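PDB 3K11: putative glycosyl hydrolase from Bacteroides thetaiotaomicron VPI-5482, which probably hydrolyses glycosidic bonds in carbohydrates, as glycosyl hydrolases of family 88 do. Local coordinates for the interface of chains A and B. Sequence-based numbering; all coordinates share one arbitrary frame. Chains: chain A/B, Putative glycosyl hydrolase.

Contact 1: the interface of chains A and B. Residues chain A 76, 393, 395; chain B 6-9, 13.
B:Asn7 lies against the ring of A:Tyr395, and a CH-pi contact joins the N-terminal segment of chain B to a loop of chain A. The beta-carbon CB of B:Asn7 sits over one face of the A:Tyr395 ring, 3.7 Å from its centroid and displaced toward the rim. The B:Asn7 amide is steeply inclined to the ring, by 70°, and does not stack on it. With chi1 at 61°, CG falls between the backbone N and the carbonyl carbon, which sends the amide past the ring to A:Ala76, where ND2 is 3.7 Å from CA of A:Ala76.

Further apolar packing comes from B:Leu13, whose methyl CD1 approaches CB of A:Tyr395 at 3.8 Å.

Polar contact across the chains is slight: the backbone N of B:Ser9 makes a weak hydrogen bond to the carbonyl O of A:Ala76, at 3.2 Å. Within chain A, the side-chain OD1 of A:Asn393 accepts from the backbone N of A:Tyr395 at 2.8 Å, a second-shell bond that helps to position the tyrosine.

Although the pairing of the two copies may be only a crystal association, the patch probably helps to keep the N-terminal segment of chain B on chain A, largely through apolar contacts.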
loop_
_atom_site.group_PDB
_atom_site.type_symbol
_atom_site.label_atom_id
_atom_site.label_comp_id
_atom_site.label_asym_id
_atom_site.label_seq_id
_atom_site.Cartn_x
_atom_site.Cartn_y
_atom_site.Cartn_z
ATOM N N ALA A 76 34.157 6.335 -18.815
ATOM C CA ALA A 76 32.707 6.397 -18.594
ATOM C C ALA A 76 32.351 7.088 -17.311
ATOM O O ALA A 76 31.268 7.640 -17.213
ATOM C CB ALA A 76 32.070 4.964 -18.631
ATOM N N ASN A 393 20.017 4.209 -16.254
ATOM C CA ASN A 393 21.045 4.073 -17.255
ATOM C C ASN A 393 22.258 3.380 -16.659
ATOM O O ASN A 393 22.599 3.643 -15.515
ATOM C CB ASN A 393 21.463 5.440 -17.802
ATOM C CG ASN A 393 22.228 5.315 -19.086
ATOM O OD1 ASN A 393 23.433 5.143 -19.063
ATOM N ND2 ASN A 393 21.513 5.259 -20.213
ATOM N N TYR A 395 25.212 3.936 -17.259
ATOM C CA TYR A 395 26.240 4.902 -16.938
ATOM C C TYR A 395 25.958 5.828 -15.751
ATOM O O TYR A 395 26.762 6.713 -15.470
ATOM C CB TYR A 395 26.577 5.738 -18.162
ATOM C CG TYR A 395 27.212 4.891 -19.236
ATOM C CD1 TYR A 395 28.449 4.306 -19.012
ATOM C CD2 TYR A 395 26.562 4.642 -20.447
ATOM C CE1 TYR A 395 29.045 3.512 -19.951
ATOM C CE2 TYR A 395 27.167 3.830 -21.409
ATOM C CZ TYR A 395 28.413 3.274 -21.138
ATOM O OH TYR A 395 29.087 2.482 -22.066
ATOM N N ILE B 6 27.507 8.755 -25.101
ATOM C CA ILE B 6 26.635 9.211 -23.963
ATOM C C ILE B 6 26.922 8.383 -22.694
ATOM O O ILE B 6 26.411 7.271 -22.545
ATOM C CB ILE B 6 25.076 9.146 -24.273
ATOM C CG1 ILE B 6 24.682 10.003 -25.504
ATOM C CG2 ILE B 6 24.240 9.554 -23.008
ATOM C CD1 ILE B 6 24.814 11.554 -25.335
ATOM N N ASN B 7 27.734 8.935 -21.792
ATOM C CA ASN B 7 28.069 8.275 -20.527
ATOM C C ASN B 7 28.224 9.309 -19.384
ATOM O O ASN B 7 27.891 10.491 -19.577
ATOM C CB ASN B 7 29.303 7.381 -20.720
ATOM C CG ASN B 7 30.530 8.155 -21.156
ATOM O OD1 ASN B 7 30.682 9.347 -20.843
ATOM N ND2 ASN B 7 31.433 7.473 -21.870
ATOM N N ASP B 8 28.700 8.871 -18.207
ATOM C CA ASP B 8 28.809 9.759 -17.009
ATOM C C ASP B 8 29.805 10.960 -17.228
ATOM O O ASP B 8 29.583 12.081 -16.742
ATOM C CB ASP B 8 29.144 8.950 -15.706
ATOM C CG ASP B 8 29.311 9.869 -14.474
ATOM O OD1 ASP B 8 28.273 10.551 -14.202
ATOM O OD2 ASP B 8 30.423 9.941 -13.800
ATOM N N SER B 9 30.878 10.722 -17.979
ATOM C CA SER B 9 31.875 11.760 -18.234
ATOM C C SER B 9 31.453 12.806 -19.272
ATOM O O SER B 9 31.828 13.981 -19.147
ATOM C CB SER B 9 33.164 11.122 -18.704
ATOM O OG SER B 9 33.698 10.291 -17.695
ATOM N N LEU B 13 23.388 12.936 -17.537
ATOM C CA LEU B 13 22.367 11.876 -17.512
ATOM C C LEU B 13 21.157 12.369 -16.699
ATOM O O LEU B 13 20.011 12.002 -16.989
ATOM C CB LEU B 13 22.957 10.570 -16.917
ATOM C CG LEU B 13 24.086 9.888 -17.704
ATOM C CD1 LEU B 13 24.768 8.803 -16.874
ATOM C CD2 LEU B 13 23.551 9.350 -19.017
#

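Contact 2: the interface of chains A and B. Residues chain A 253, 255-258; chain B 346, 348-349.
A:Ser256 lies over one face of the B:Asp346 carboxylate, its CA 3.6 Å from CG. From that same side, 43° out of the carboxylate plane, the hydroxyl OG of A:Ser256 donates a hydrogen bond to OD2 of B:Asp346 at 2.8 Å. On the anti side of OD2, near the plane, the backbone N of B:Ala349 donates a second bond at 2.9 Å. Two donors, one from each chain, therefore grip OD2. The other oxygen, OD1, is 2.7 Å from water 2, which in turn lies 2.8 Å from OG of A:Ser255.

A second water extends the contact past the carboxylate: water 1 joins OG1 of A:Thr257 to the backbone N of B:Asp346, at 2.8 Å from OG1. The beta-carbon of B:Asp346 packs beside that same threonine hydroxyl. Because chi1 of B:Asp346 is -168°, placing CG opposite the backbone N, the carboxylate can turn back to the first turn of the helix that follows it while still facing A:Ser256. Next to this polar cluster, CD1 of B:Ile348 reaches CG1 of A:Val253 at 4.0 Å.

This partly water-mediated patch joins two copies of the protein, possibly only as a crystal association. In the fold, B:Asp346 immediately precedes helix 347-362 and accepts from an N-H of its first turn, as an N-cap does; the N-terminal end of the helix would probably favour a negative charge on the carboxylate. Chain A contributes the end of strand 251-253 and the loop that follows it.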
loop_
_atom_site.group_PDB
_atom_site.type_symbol
_atom_site.label_atom_id
_atom_site.label_comp_id
_atom_site.label_asym_id
_atom_site.label_seq_id
_atom_site.Cartn_x
_atom_site.Cartn_y
_atom_site.Cartn_z
ATOM N N VAL A 253 11.487 22.093 2.822
ATOM C CA VAL A 253 11.625 23.529 2.564
ATOM C C VAL A 253 11.160 24.297 3.789
ATOM O O VAL A 253 10.018 24.185 4.235
ATOM C CB VAL A 253 10.811 23.969 1.312
ATOM C CG1 VAL A 253 10.904 25.499 1.109
ATOM C CG2 VAL A 253 11.371 23.195 0.059
ATOM N N SER A 255 10.230 27.304 4.567
ATOM C CA SER A 255 9.047 28.168 4.551
ATOM C C SER A 255 7.716 27.453 4.435
ATOM O O SER A 255 6.654 28.043 4.734
ATOM C CB SER A 255 9.117 29.171 3.423
ATOM O OG SER A 255 8.963 28.578 2.138
ATOM N N SER A 256 7.739 26.220 3.970
ATOM C CA SER A 256 6.487 25.514 3.706
ATOM C C SER A 256 5.752 25.116 4.986
ATOM O O SER A 256 6.354 24.629 5.930
ATOM C CB SER A 256 6.691 24.278 2.817
ATOM O OG SER A 256 7.039 24.628 1.485
ATOM N N THR A 257 4.438 25.285 4.996
ATOM C CA THR A 257 3.659 25.020 6.179
ATOM C C THR A 257 3.305 23.543 6.316
ATOM O O THR A 257 2.908 23.111 7.383
ATOM C CB THR A 257 2.399 25.933 6.223
ATOM O OG1 THR A 257 1.700 25.806 4.986
ATOM C CG2 THR A 257 2.792 27.440 6.403
ATOM N N ASP A 258 3.407 22.776 5.235
ATOM C CA ASP A 258 3.325 21.318 5.238
ATOM C C ASP A 258 4.566 20.858 4.517
ATOM O O ASP A 258 5.130 21.599 3.708
ATOM C CB ASP A 258 2.131 20.821 4.431
ATOM C CG ASP A 258 0.848 20.809 5.195
ATOM O OD1 ASP A 258 0.826 21.056 6.407
ATOM O OD2 ASP A 258 -0.172 20.518 4.564
ATOM N N ASP B 346 0.068 25.707 1.351
ATOM C CA ASP B 346 1.325 26.172 0.836
ATOM C C ASP B 346 1.531 25.948 -0.647
ATOM O O ASP B 346 1.334 24.846 -1.177
ATOM C CB ASP B 346 2.422 25.446 1.612
ATOM C CG ASP B 346 3.771 26.026 1.393
ATOM O OD1 ASP B 346 4.090 27.115 1.975
ATOM O OD2 ASP B 346 4.520 25.368 0.645
ATOM N N ILE B 348 4.445 26.127 -2.455
ATOM C CA ILE B 348 5.627 25.354 -2.827
ATOM C C ILE B 348 5.279 23.860 -2.703
ATOM O O ILE B 348 5.587 23.010 -3.590
ATOM C CB ILE B 348 6.855 25.691 -1.939
ATOM C CG1 ILE B 348 7.390 27.101 -2.232
ATOM C CG2 ILE B 348 7.954 24.659 -2.179
ATOM C CD1 ILE B 348 8.413 27.661 -1.198
ATOM N N ALA B 349 4.597 23.515 -1.624
ATOM C CA ALA B 349 4.252 22.122 -1.374
ATOM C C ALA B 349 3.196 21.553 -2.315
ATOM O O ALA B 349 3.302 20.406 -2.731
ATOM C CB ALA B 349 3.816 21.909 0.103
HETATM O O HOH W 1 0.170 23.864 3.614
HETATM O O HOH W 2 6.225 28.647 1.442
#

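Contact 3: the interface of chains A and B. Residues chain A 194-195, 382; chain B 348, 427-429.
Two loops of chain A, one carrying A:Pro194 and A:Gln195 and the other A:Phe382, meet strand 425-427 of chain B, the segment just after it, and the start of helix 347-362. The side-chain amide of A:Gln195 reaches between B:Ile348 and B:Tyr429. Its NE2 donates to OE1 of B:Gln427 at 3.1 Å, an almost straight bond (170° at H) with the acceptor in the amide plane, although the two amides are turned 60° apart. The same nitrogen donates to the carbonyl O of B:Tyr428 at 2.9 Å, arriving from above that carbonyl plane. A bend at chi2 (-71°) swings the amide to these acceptors. Its CD packs against CD1 of B:Ile348 at 3.7 Å; on the other side CD lies 3.7 Å from CE1 of B:Tyr429.

Alongside, the phenol OH of B:Tyr429 donates a short bond, 2.5 Å, to the carbonyl O of A:Pro194 in the carbonyl plane, on a lone pair. OE1 of B:Gln427 also lies in plane at the A:Phe382 ring edge.

Were A:Gln195 shortened to alanine, the B:Tyr428 carbonyl and B:Gln427 OE1 would lose this donor, and a gap would probably open between B:Ile348 and B:Tyr429.

The patch ties the C-terminal region of chain B to chain A, possibly only as a crystal association.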
loop_
_atom_site.group_PDB
_atom_site.type_symbol
_atom_site.label_atom_id
_atom_site.label_comp_id
_atom_site.label_asym_id
_atom_site.label_seq_id
_atom_site.Cartn_x
_atom_site.Cartn_y
_atom_site.Cartn_z
ATOM N N PRO A 194 15.945 23.710 -4.697
ATOM C CA PRO A 194 15.155 24.534 -5.648
ATOM C C PRO A 194 14.424 25.706 -5.031
ATOM O O PRO A 194 13.763 26.458 -5.760
ATOM C CB PRO A 194 14.170 23.520 -6.226
ATOM C CG PRO A 194 13.936 22.563 -5.108
ATOM C CD PRO A 194 15.295 22.411 -4.445
ATOM N N GLN A 195 14.512 25.841 -3.707
ATOM C CA GLN A 195 13.845 26.870 -2.956
ATOM C C GLN A 195 14.845 27.356 -1.901
ATOM O O GLN A 195 15.832 26.668 -1.595
ATOM C CB GLN A 195 12.617 26.335 -2.231
ATOM C CG GLN A 195 11.508 25.760 -3.141
ATOM C CD GLN A 195 10.728 26.806 -3.946
ATOM O OE1 GLN A 195 10.815 28.023 -3.675
ATOM N NE2 GLN A 195 9.952 26.331 -4.956
ATOM N N PHE A 382 8.027 18.062 -5.821
ATOM C CA PHE A 382 6.866 17.966 -4.977
ATOM C C PHE A 382 5.662 17.348 -5.702
ATOM O O PHE A 382 4.510 17.644 -5.428
ATOM C CB PHE A 382 6.561 19.326 -4.343
ATOM C CG PHE A 382 7.590 19.704 -3.354
ATOM C CD1 PHE A 382 7.694 18.997 -2.168
ATOM C CD2 PHE A 382 8.514 20.664 -3.629
ATOM C CE1 PHE A 382 8.701 19.261 -1.274
ATOM C CE2 PHE A 382 9.492 20.927 -2.743
ATOM C CZ PHE A 382 9.576 20.250 -1.566
ATOM N N ILE B 348 4.445 26.127 -2.455
ATOM C CA ILE B 348 5.627 25.354 -2.827
ATOM C C ILE B 348 5.279 23.860 -2.703
ATOM O O ILE B 348 5.587 23.010 -3.590
ATOM C CB ILE B 348 6.855 25.691 -1.939
ATOM C CG1 ILE B 348 7.390 27.101 -2.232
ATOM C CG2 ILE B 348 7.954 24.659 -2.179
ATOM C CD1 ILE B 348 8.413 27.661 -1.198
ATOM N N GLN B 427 8.477 23.525 -10.076
ATOM C CA GLN B 427 8.574 24.213 -8.799
ATOM C C GLN B 427 7.781 25.491 -8.815
ATOM O O GLN B 427 7.757 26.197 -9.814
ATOM C CB GLN B 427 10.033 24.487 -8.437
ATOM C CG GLN B 427 10.819 23.216 -8.092
ATOM C CD GLN B 427 10.493 22.645 -6.706
ATOM O OE1 GLN B 427 9.955 23.350 -5.856
ATOM N NE2 GLN B 427 10.915 21.396 -6.439
ATOM N N TYR B 428 7.114 25.782 -7.698
ATOM C CA TYR B 428 6.318 27.000 -7.567
ATOM C C TYR B 428 7.098 28.118 -6.917
ATOM O O TYR B 428 7.647 27.932 -5.829
ATOM C CB TYR B 428 4.995 26.719 -6.830
ATOM C CG TYR B 428 3.879 26.415 -7.797
ATOM C CD1 TYR B 428 3.961 25.335 -8.673
ATOM C CD2 TYR B 428 2.762 27.226 -7.890
ATOM C CE1 TYR B 428 2.964 25.090 -9.611
ATOM C CE2 TYR B 428 1.760 26.982 -8.809
ATOM C CZ TYR B 428 1.869 25.906 -9.706
ATOM O OH TYR B 428 0.862 25.637 -10.645
ATOM N N TYR B 429 7.087 29.292 -7.547
ATOM C CA TYR B 429 7.794 30.474 -7.038
ATOM C C TYR B 429 6.781 31.612 -6.899
ATOM O O TYR B 429 5.951 31.801 -7.748
ATOM C CB TYR B 429 8.955 30.875 -7.977
ATOM C CG TYR B 429 9.986 29.772 -8.041
ATOM C CD1 TYR B 429 10.915 29.606 -7.016
ATOM C CD2 TYR B 429 9.996 28.865 -9.075
ATOM C CE1 TYR B 429 11.816 28.568 -7.027
ATOM C CE2 TYR B 429 10.901 27.821 -9.090
ATOM C CZ TYR B 429 11.795 27.662 -8.059
ATOM O OH TYR B 429 12.689 26.605 -8.064
#

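Contact 2 and contact 3 are neighbours, their C-alpha centres about 9 Å apart, and B:Ile348 belongs to both, so the start of helix 347-362 of chain B links them, and they probably act as one patch. Contact 1 stands apart, its C-alpha centre about 34 Å from that of contact 2 and 28 Å from that of contact 3, and involves the N-terminal segment of chain B. Chain B thus grips chain A at separated points with different parts of its chain. The interface is not an exact two-fold, so the two copies need not offer matching surfaces. The deposited assembly holds three copies, but the structure alone does not establish the oligomeric state in solution.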